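Local coordinates for protein beta-fructofuranosidase (Arabidopsis thaliana, PDB 2OXB) that hydrolyses terminal non-reducing beta-D-fructofuranoside residues, acting as a secreted cell-wall invertase on sucrose and 1-kestose and less readily on neokestose and levan, at residues G40-N45 / S298-D303. The protein carries 1 engineered substitution. Residues are numbered along the deposited sequence; the frame is centred on the assembly and turned at random.
With FRU (beta-D-fructofuranose), chain B.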
loop_
_atom_site.group_PDB
_atom_site.type_symbol
_atom_site.label_atom_id
_atom_site.label_comp_id
_atom_site.label_asym_id
_atom_site.label_seq_id
_atom_site.Cartn_x
_atom_site.Cartn_y
_atom_site.Cartn_z
ATOM N N GLY A 40 -2.598 17.936 -16.802
ATOM C CA GLY A 40 -1.153 17.799 -16.778
ATOM C C GLY A 40 -0.650 16.632 -15.957
ATOM O O GLY A 40 -1.423 15.760 -15.550
ATOM N N ALA A 41 0.656 16.626 -15.711
ATOM C CA ALA A 41 1.281 15.564 -14.943
ATOM C C ALA A 41 1.583 15.996 -13.498
ATOM O O ALA A 41 2.196 15.251 -12.728
ATOM C CB ALA A 41 2.558 15.079 -15.652
ATOM N N VAL A 42 1.146 17.198 -13.137
ATOM C CA VAL A 42 1.328 17.721 -11.776
ATOM C C VAL A 42 -0.054 17.857 -11.122
ATOM O O VAL A 42 -1.019 18.245 -11.789
ATOM C CB VAL A 42 2.051 19.104 -11.787
ATOM C CG1 VAL A 42 3.516 18.915 -12.172
ATOM C CG2 VAL A 42 1.370 20.061 -12.780
ATOM N N TRP A 43 -0.150 17.532 -9.832
ATOM C CA TRP A 43 -1.424 17.596 -9.103
ATOM C C TRP A 43 -2.243 18.804 -9.542
ATOM O O TRP A 43 -1.763 19.928 -9.504
ATOM C CB TRP A 43 -1.174 17.675 -7.587
ATOM C CG TRP A 43 -2.403 17.432 -6.724
ATOM C CD1 TRP A 43 -2.915 16.224 -6.342
ATOM C CD2 TRP A 43 -3.267 18.428 -6.159
ATOM N NE1 TRP A 43 -4.041 16.405 -5.573
ATOM C CE2 TRP A 43 -4.280 17.748 -5.446
ATOM C CE3 TRP A 43 -3.281 19.830 -6.187
ATOM C CZ2 TRP A 43 -5.305 18.425 -4.766
ATOM C CZ3 TRP A 43 -4.296 20.502 -5.513
ATOM C CH2 TRP A 43 -5.295 19.795 -4.810
ATOM N N GLY A 44 -3.478 18.576 -9.961
ATOM C CA GLY A 44 -4.289 19.695 -10.388
ATOM C C GLY A 44 -5.575 19.229 -11.018
ATOM O O GLY A 44 -5.632 18.127 -11.560
ATOM N N ASN A 45 -6.604 20.068 -10.940
ATOM C CA ASN A 45 -7.917 19.760 -11.487
ATOM C C ASN A 45 -8.287 18.323 -11.170
ATOM O O ASN A 45 -8.882 17.630 -11.992
ATOM C CB ASN A 45 -7.906 19.969 -12.988
ATOM C CG ASN A 45 -7.183 21.225 -13.376
ATOM O OD1 ASN A 45 -7.643 22.342 -13.101
ATOM N ND2 ASN A 45 -6.027 21.057 -14.006
ATOM N N SER A 298 10.842 10.114 -9.417
ATOM C CA SER A 298 11.555 10.916 -10.409
ATOM C C SER A 298 11.241 12.380 -10.189
ATOM O O SER A 298 10.162 12.732 -9.716
ATOM C CB SER A 298 11.124 10.537 -11.823
ATOM O OG SER A 298 9.852 11.084 -12.111
ATOM N N SER A 299 12.184 13.239 -10.541
ATOM C CA SER A 299 11.986 14.666 -10.379
ATOM C C SER A 299 10.780 15.108 -11.201
ATOM O O SER A 299 10.484 14.533 -12.240
ATOM C CB SER A 299 13.235 15.420 -10.838
ATOM O OG SER A 299 13.321 15.424 -12.253
ATOM N N VAL A 300 10.095 16.138 -10.724
ATOM C CA VAL A 300 8.927 16.671 -11.402
ATOM C C VAL A 300 9.265 17.060 -12.826
ATOM O O VAL A 300 8.451 16.889 -13.730
ATOM C CB VAL A 300 8.388 17.915 -10.672
ATOM C CG1 VAL A 300 7.156 18.464 -11.385
ATOM C CG2 VAL A 300 8.070 17.552 -9.228
ATOM N N GLU A 301 10.458 17.599 -13.030
ATOM C CA GLU A 301 10.861 17.989 -14.370
ATOM C C GLU A 301 10.656 16.781 -15.303
ATOM O O GLU A 301 10.466 16.936 -16.507
ATOM C CB GLU A 301 12.323 18.482 -14.347
ATOM C CG GLU A 301 12.980 18.689 -15.718
ATOM C CD GLU A 301 14.008 19.822 -15.734
ATOM O OE1 GLU A 301 13.594 20.986 -15.947
ATOM O OE2 GLU A 301 15.218 19.557 -15.533
ATOM N N ASP A 302 10.664 15.578 -14.730
ATOM C CA ASP A 302 10.457 14.365 -15.508
ATOM C C ASP A 302 8.973 14.099 -15.742
ATOM O O ASP A 302 8.565 13.758 -16.856
ATOM C CB ASP A 302 11.092 13.157 -14.817
ATOM C CG ASP A 302 12.433 12.794 -15.415
ATOM O OD1 ASP A 302 12.483 12.576 -16.655
ATOM O OD2 ASP A 302 13.435 12.720 -14.657
ATOM N N ASP A 303 8.166 14.251 -14.697
ATOM C CA ASP A 303 6.734 14.024 -14.822
ATOM C C ASP A 303 6.211 14.937 -15.917
ATOM O O ASP A 303 5.269 14.594 -16.639
ATOM C CB ASP A 303 6.000 14.353 -13.516
ATOM C CG ASP A 303 6.551 13.601 -12.310
ATOM O OD1 ASP A 303 7.319 12.627 -12.494
ATOM O OD2 ASP A 303 6.199 13.991 -11.176
HETATM C C1 FRU B . -3.227 12.439 -0.035
HETATM C C2 FRU B . -4.044 13.728 -0.190
HETATM C C3 FRU B . -5.419 13.602 0.496
HETATM C C4 FRU B . -6.318 14.456 -0.351
HETATM C C5 FRU B . -5.679 14.294 -1.730
HETATM C C6 FRU B . -5.613 15.578 -2.532
HETATM O O1 FRU B . -2.884 12.201 1.319
HETATM O O2 FRU B . -3.428 15.003 0.221
HETATM O O3 FRU B . -5.425 14.056 1.847
HETATM O O4 FRU B . -7.669 13.985 -0.340
HETATM O O5 FRU B . -4.344 13.845 -1.552
HETATM O O6 FRU B . -6.928 15.917 -2.934
#
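The indole of Trp43 meets the bound fructose with its edge: the fructose O6 lies near the ring plane, 3.5 Å from Trp43 CZ2, while the fructose C6 is 3.5 Å from Trp43 NE1 and stands off the ring plane. With CG anti to the backbone N (chi1 -167°), the indole reaches the sugar, which Ser79, Gln35, Asp145 and the engineered Gln199 hydrogen-bond, and Trp16, another substrate-binding residue, meets the indole with its plane turned by about 85°, almost perpendicular.

The same loop, residues 40-45, meets the first turn of a short helix through Ala41 and Val42. The methyl group of Ala41 is directed at the backbone of Asp303 and lies beside its carbonyl group, and Ala41 CB and Asp303 CB are 4.1 Å apart. Asp303 offers this CB rather than its carboxylate, whose OD2 makes a weak hydrogen bond to Ser309 OG. Nearer the surface, one branch of each valine makes the touch, Val42 CG1 to Val300 CG1 at 3.8 Å, and the two side chains cross at about a right angle. No hydrogen bond joins the two segments, so the junction is a small van der Waals contact with a buried Ala41–Asp303 part and an exposed valine pair.

Ser299 occupies the N-cap position of helix 300-306, and Asp302 forms a salt bridge with Lys453 in the C-terminal family 32 region. The loop, linking strands 29-36 and 47-53 of one sheet in the N-terminal catalytic beta-propeller, lies between the sugar site and this helix, which follows strand 287-291 and leads into strand 308-309 at the edge of the loop's own sheet.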